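PDB 7AJ0: arylsulfatase from Pseudoalteromonas sp. MB47, which probably hydrolyses sulfate esters on fucoidan, a sulfated algal polysaccharide, acting as an exo-sulfatase that assembles into a hexamer. Local coordinates for residues A[293-296]-A[297-300]; A[237-240]-A[241-244]. One frame throughout, in Å; residues are numbered along the deposited sequence.

Overall arrangement
Following the chain from its N terminus, the 237-244 turn of interaction 2 comes first: it joins the short helix 234-238 to the long helix 240-258, which leads into the parallel strand 262-267 of the large mixed sheet. Some fifty residues later, interaction 1 is about two turns in the first half of helix 290-311, which precedes strand 318-324 of the same sheet. Neither contact closes a long loop: each is local, with no residue between its segments, and the two stand in series, neither nesting nor crossing. Their centres are about 12 Å apart, and they meet through side chains: Gln242 NE2 lies 2.7 Å from Glu297 OE2, a probable hydrogen bond tying helix 240-258 to helix 290-311 within the sulfatase fold.

Interaction 1: A[293-296]-A[297-300]; sequences DAMV and EVDD
Val298 N donates to Ala294 O at 2.9 Å in one of four successive i to i+4 bonds. The others run from Glu297 N to Asp293 O, from Asp299 N to Met295 O and from Asp300 N to Val296 O, so the segments form one regular stretch of alpha-helix. Beta-branched Val298 is accommodated in the usual way for a helix: with chi1 at 165°, CG1 is anti to the backbone N and CG2 anti to the carbonyl carbon, so neither methyl lies between the two. Its CG2 touches Ala294 O at 3.4 Å, while CG1 lies 4.5 Å from Met295 CE, a loose apolar contact. Asp300 CG, anti to its carbonyl carbon (chi1 -79°), merely packs by Val296 O at 3.5 Å; OD2 makes a weak hydrogen bond to Tyr281 OH. Glu297 instead runs extended away from the turn, and its buried carboxylate is satisfied by Gln242 NE2 and Ala278 N. The shorter acids also accept hydrogen bonds, Asp293 from Ser285 OG and Gly283 N, near the start of the helix, and Asp299 from Ile83 N. Helix 290-311 thus lies against helix 81-88, where long, flexible Met295 packs on Ile83 as well as on Leu62 of a loop, and reaches helix 240-258 through Glu297.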
ATOM      1  N   ASP A 293     -12.442 -32.312  -3.715  1.00 24.22           N
ATOM      2  CA  ASP A 293     -13.282 -33.492  -3.888  1.00 24.44           C
ATOM      3  C   ASP A 293     -14.198 -33.327  -5.094  1.00 24.15           C
ATOM      4  O   ASP A 293     -14.432 -34.281  -5.844  1.00 24.18           O
ATOM      5  CB  ASP A 293     -14.110 -33.742  -2.629  1.00 24.91           C
ATOM      6  CG  ASP A 293     -13.266 -34.176  -1.446  1.00 25.77           C
ATOM      7  OD1 ASP A 293     -12.060 -34.449  -1.632  1.00 27.37           O
ATOM      8  OD2 ASP A 293     -13.814 -34.247  -0.325  1.00 25.72           O
ATOM      9  N   ALA A 294     -14.730 -32.116  -5.291  1.00 23.93           N
ATOM     10  CA  ALA A 294     -15.571 -31.854  -6.452  1.00 23.70           C
ATOM     11  C   ALA A 294     -14.784 -31.981  -7.746  1.00 23.35           C
ATOM     12  O   ALA A 294     -15.329 -32.413  -8.768  1.00 23.28           O
ATOM     13  CB  ALA A 294     -16.190 -30.460  -6.349  1.00 23.58           C
ATOM     14  N   MET A 295     -13.502 -31.611  -7.724  1.00 23.18           N
ATOM     15  CA  MET A 295     -12.679 -31.739  -8.922  1.00 22.92           C
ATOM     16  C   MET A 295     -12.474 -33.206  -9.283  1.00 23.11           C
ATOM     17  O   MET A 295     -12.441 -33.561 -10.466  1.00 22.98           O
ATOM     18  CB  MET A 295     -11.341 -31.030  -8.707  1.00 22.78           C
ATOM     19  CG  MET A 295     -10.609 -30.665  -9.995  1.00 34.71           C
ATOM     20  SD  MET A 295     -11.644 -29.751 -11.160  1.00 52.38           S
ATOM     21  CE  MET A 295     -11.091 -30.436 -12.719  1.00 37.72           C
ATOM     22  N   VAL A 296     -12.347 -34.075  -8.279  1.00 23.48           N
ATOM     23  CA  VAL A 296     -12.234 -35.504  -8.548  1.00 23.74           C
ATOM     24  C   VAL A 296     -13.538 -36.042  -9.128  1.00 23.83           C
ATOM     25  O   VAL A 296     -13.530 -36.893 -10.024  1.00 23.89           O
ATOM     26  CB  VAL A 296     -11.827 -36.256  -7.268  1.00 24.17           C
ATOM     27  CG1 VAL A 296     -11.898 -37.756  -7.478  1.00 24.53           C
ATOM     28  CG2 VAL A 296     -10.422 -35.844  -6.840  1.00 24.15           C
ATOM     29  N   GLU A 297     -14.678 -35.553  -8.630  1.00 23.89           N
ATOM     30  CA  GLU A 297     -15.961 -35.976  -9.180  1.00 24.02           C
ATOM     31  C   GLU A 297     -16.098 -35.554 -10.639  1.00 23.70           C
ATOM     32  O   GLU A 297     -16.537 -36.344 -11.482  1.00 23.82           O
ATOM     33  CB  GLU A 297     -17.107 -35.404  -8.342  1.00 24.19           C
ATOM     34  CG  GLU A 297     -18.499 -35.705  -8.896  1.00 24.37           C
ATOM     35  CD  GLU A 297     -19.594 -35.611  -7.840  1.00 25.93           C
ATOM     36  OE1 GLU A 297     -19.266 -35.388  -6.655  1.00 24.88           O
ATOM     37  OE2 GLU A 297     -20.785 -35.760  -8.193  1.00 24.95           O
ATOM     38  N   VAL A 298     -15.725 -34.313 -10.958  1.00 23.33           N
ATOM     39  CA  VAL A 298     -15.809 -33.846 -12.340  1.00 24.25           C
ATOM     40  C   VAL A 298     -14.941 -34.704 -13.249  1.00 23.05           C
ATOM     41  O   VAL A 298     -15.321 -35.017 -14.383  1.00 36.48           O
ATOM     42  CB  VAL A 298     -15.413 -32.359 -12.426  1.00 22.72           C
ATOM     43  CG1 VAL A 298     -15.138 -31.966 -13.869  1.00 29.92           C
ATOM     44  CG2 VAL A 298     -16.502 -31.486 -11.825  1.00 22.78           C
ATOM     45  N   ASP A 299     -13.757 -35.090 -12.771  1.00 23.09           N
ATOM     46  CA  ASP A 299     -12.860 -35.892 -13.594  1.00 23.96           C
ATOM     47  C   ASP A 299     -13.417 -37.292 -13.818  1.00 23.52           C
ATOM     48  O   ASP A 299     -13.255 -37.864 -14.903  1.00 23.58           O
ATOM     49  CB  ASP A 299     -11.477 -35.964 -12.945  1.00 23.18           C
ATOM     50  CG  ASP A 299     -10.501 -36.804 -13.748  1.00 33.54           C
ATOM     51  OD1 ASP A 299     -10.052 -36.330 -14.812  1.00 23.83           O
ATOM     52  OD2 ASP A 299     -10.191 -37.938 -13.317  1.00 31.16           O
ATOM     53  N   ASP A 300     -14.070 -37.865 -12.803  1.00 23.82           N
ATOM     54  CA  ASP A 300     -14.663 -39.188 -12.968  1.00 24.23           C
ATOM     55  C   ASP A 300     -15.828 -39.150 -13.947  1.00 24.23           C
ATOM     56  O   ASP A 300     -15.968 -40.042 -14.791  1.00 24.46           O
ATOM     57  CB  ASP A 300     -15.123 -39.735 -11.617  1.00 24.59           C
ATOM     58  CG  ASP A 300     -13.979 -40.294 -10.790  1.00 28.42           C
ATOM     59  OD1 ASP A 300     -12.833 -40.316 -11.287  1.00 32.79           O
ATOM     60  OD2 ASP A 300     -14.228 -40.715  -9.642  1.00 51.96           O
TER

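Interaction 2: A[237-240]-A[241-244]; sequences ISMI and DQVL
Met239 stands at the N-cap of helix 240-258, and its O receives Val243 N at 2.9 Å, nearly in line with the C=O bond (171°). Bends at chi2 and chi3 curl the unbranched methionine chain back, bringing CE within 3.9 Å of both CB and CG of Gln242, whose aliphatic part it crosses at a slant; Met239 CB also lies 4.4 Å from Val243 CG2. Just before it, Ser238 O and Asp241 N are bridged by a water that donates to the carbonyl at 2.6 Å and accepts from the amide at 3.1 Å, spanning the junction before the first turn of helix 240-258. Ile240 O takes Leu244 N at 3.1 Å, and the leucine's CG sits 3.2 Å from the same oxygen, its chi1 of -63° laying the branch back over the preceding turn. Ile240 CG2 approaches Asp241 OD2 at 3.9 Å. The OD2 of Asp241 forms a salt bridge with Lys270, which provides a counter-charge for this buried acid; an acidic side chain in a helix's first turn is also a favourable placement. Gln242 can serve as donor and acceptor at once: besides the NE2 link to Glu297, OE1 makes weak hydrogen bonds to Arg245 and Lys280. Around this junction, Ile237 and Ile240 pack on helix 183-187, Val243 and Leu244 meet Tyr177 of strand 175-177, and Asp241 and Gln242 face helix 290-311.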
ATOM      1  N   ILE A 237     -28.792 -31.845  -3.068  1.00 27.96           N
ATOM      2  CA  ILE A 237     -27.914 -31.110  -3.967  1.00 27.28           C
ATOM      3  C   ILE A 237     -26.558 -31.785  -4.111  1.00 26.83           C
ATOM      4  O   ILE A 237     -25.835 -31.511  -5.075  1.00 26.29           O
ATOM      5  CB  ILE A 237     -27.741 -29.655  -3.491  1.00 27.19           C
ATOM      6  CG1 ILE A 237     -27.279 -28.775  -4.657  1.00 26.63           C
ATOM      7  CG2 ILE A 237     -26.740 -29.570  -2.344  1.00 31.04           C
ATOM      8  CD1 ILE A 237     -27.337 -27.296  -4.370  1.00 31.65           C
ATOM      9  N   SER A 238     -26.187 -32.667  -3.180  1.00 27.08           N
ATOM     10  CA  SER A 238     -24.909 -33.360  -3.299  1.00 26.74           C
ATOM     11  C   SER A 238     -24.896 -34.332  -4.473  1.00 26.58           C
ATOM     12  O   SER A 238     -23.815 -34.687  -4.956  1.00 26.21           O
ATOM     13  CB  SER A 238     -24.583 -34.102  -2.002  1.00 27.14           C
ATOM     14  OG  SER A 238     -25.380 -35.263  -1.855  1.00 35.38           O
ATOM     15  N   MET A 239     -26.065 -34.759  -4.943  1.00 26.92           N
ATOM     16  CA  MET A 239     -26.178 -35.662  -6.079  1.00 26.86           C
ATOM     17  C   MET A 239     -26.360 -34.930  -7.401  1.00 26.49           C
ATOM     18  O   MET A 239     -26.553 -35.583  -8.432  1.00 26.48           O
ATOM     19  CB  MET A 239     -27.364 -36.613  -5.868  1.00 27.51           C
ATOM     20  CG  MET A 239     -27.298 -37.417  -4.584  1.00 27.98           C
ATOM     21  SD  MET A 239     -25.871 -38.518  -4.520  1.00 27.78           S
ATOM     22  CE  MET A 239     -26.130 -39.514  -5.987  1.00 39.26           C
ATOM     23  N   ILE A 240     -26.282 -33.599  -7.396  1.00 26.23           N
ATOM     24  CA  ILE A 240     -26.692 -32.815  -8.558  1.00 26.02           C
ATOM     25  C   ILE A 240     -25.911 -33.229  -9.800  1.00 25.60           C
ATOM     26  O   ILE A 240     -26.490 -33.408 -10.878  1.00 25.66           O
ATOM     27  CB  ILE A 240     -26.543 -31.313  -8.250  1.00 26.94           C
ATOM     28  CG1 ILE A 240     -27.279 -30.469  -9.291  1.00 28.63           C
ATOM     29  CG2 ILE A 240     -25.072 -30.906  -8.192  1.00 32.30           C
ATOM     30  CD1 ILE A 240     -27.369 -29.002  -8.914  1.00 26.70           C
ATOM     31  N   ASP A 241     -24.595 -33.399  -9.676  1.00 25.22           N
ATOM     32  CA  ASP A 241     -23.783 -33.739 -10.840  1.00 24.86           C
ATOM     33  C   ASP A 241     -23.853 -35.217 -11.200  1.00 25.12           C
ATOM     34  O   ASP A 241     -23.512 -35.580 -12.331  1.00 24.95           O
ATOM     35  CB  ASP A 241     -22.329 -33.321 -10.606  1.00 24.42           C
ATOM     36  CG  ASP A 241     -22.054 -31.899 -11.063  1.00 24.15           C
ATOM     37  OD1 ASP A 241     -22.191 -31.632 -12.276  1.00 23.89           O
ATOM     38  OD2 ASP A 241     -21.724 -31.043 -10.212  1.00 23.97           O
ATOM     39  N   GLN A 242     -24.283 -36.073 -10.270  1.00 25.56           N
ATOM     40  CA  GLN A 242     -24.571 -37.459 -10.626  1.00 25.91           C
ATOM     41  C   GLN A 242     -25.863 -37.552 -11.428  1.00 26.22           C
ATOM     42  O   GLN A 242     -25.971 -38.362 -12.358  1.00 26.35           O
ATOM     43  CB  GLN A 242     -24.665 -38.319  -9.366  1.00 26.35           C
ATOM     44  CG  GLN A 242     -23.398 -38.346  -8.528  1.00 26.14           C
ATOM     45  CD  GLN A 242     -22.219 -38.950  -9.265  1.00 31.84           C
ATOM     46  OE1 GLN A 242     -22.272 -40.097  -9.713  1.00 26.14           O
ATOM     47  NE2 GLN A 242     -21.147 -38.176  -9.401  1.00 27.02           N
ATOM     48  N   VAL A 243     -26.853 -36.727 -11.082  1.00 26.41           N
ATOM     49  CA  VAL A 243     -28.110 -36.716 -11.822  1.00 26.76           C
ATOM     50  C   VAL A 243     -27.897 -36.172 -13.226  1.00 26.41           C
ATOM     51  O   VAL A 243     -28.447 -36.700 -14.201  1.00 26.65           O
ATOM     52  CB  VAL A 243     -29.167 -35.900 -11.055  1.00 27.10           C
ATOM     53  CG1 VAL A 243     -30.418 -35.721 -11.897  1.00 37.73           C
ATOM     54  CG2 VAL A 243     -29.490 -36.578  -9.737  1.00 27.56           C
ATOM     55  N   LEU A 244     -27.101 -35.108 -13.355  1.00 25.89           N
ATOM     56  CA  LEU A 244     -26.800 -34.571 -14.678  1.00 25.57           C
ATOM     57  C   LEU A 244     -26.054 -35.596 -15.521  1.00 25.47           C
ATOM     58  O   LEU A 244     -26.344 -35.766 -16.711  1.00 25.55           O
ATOM     59  CB  LEU A 244     -25.980 -33.290 -14.550  1.00 25.07           C
ATOM     60  CG  LEU A 244     -26.661 -32.122 -13.836  1.00 25.18           C
ATOM     61  CD1 LEU A 244     -25.667 -30.998 -13.589  1.00 24.70           C
ATOM     62  CD2 LEU A 244     -27.844 -31.618 -14.640  1.00 25.48           C
TER
HETATM   63  O   HOH W   1     -22.859 -34.308  -7.332  1.00 30.41           O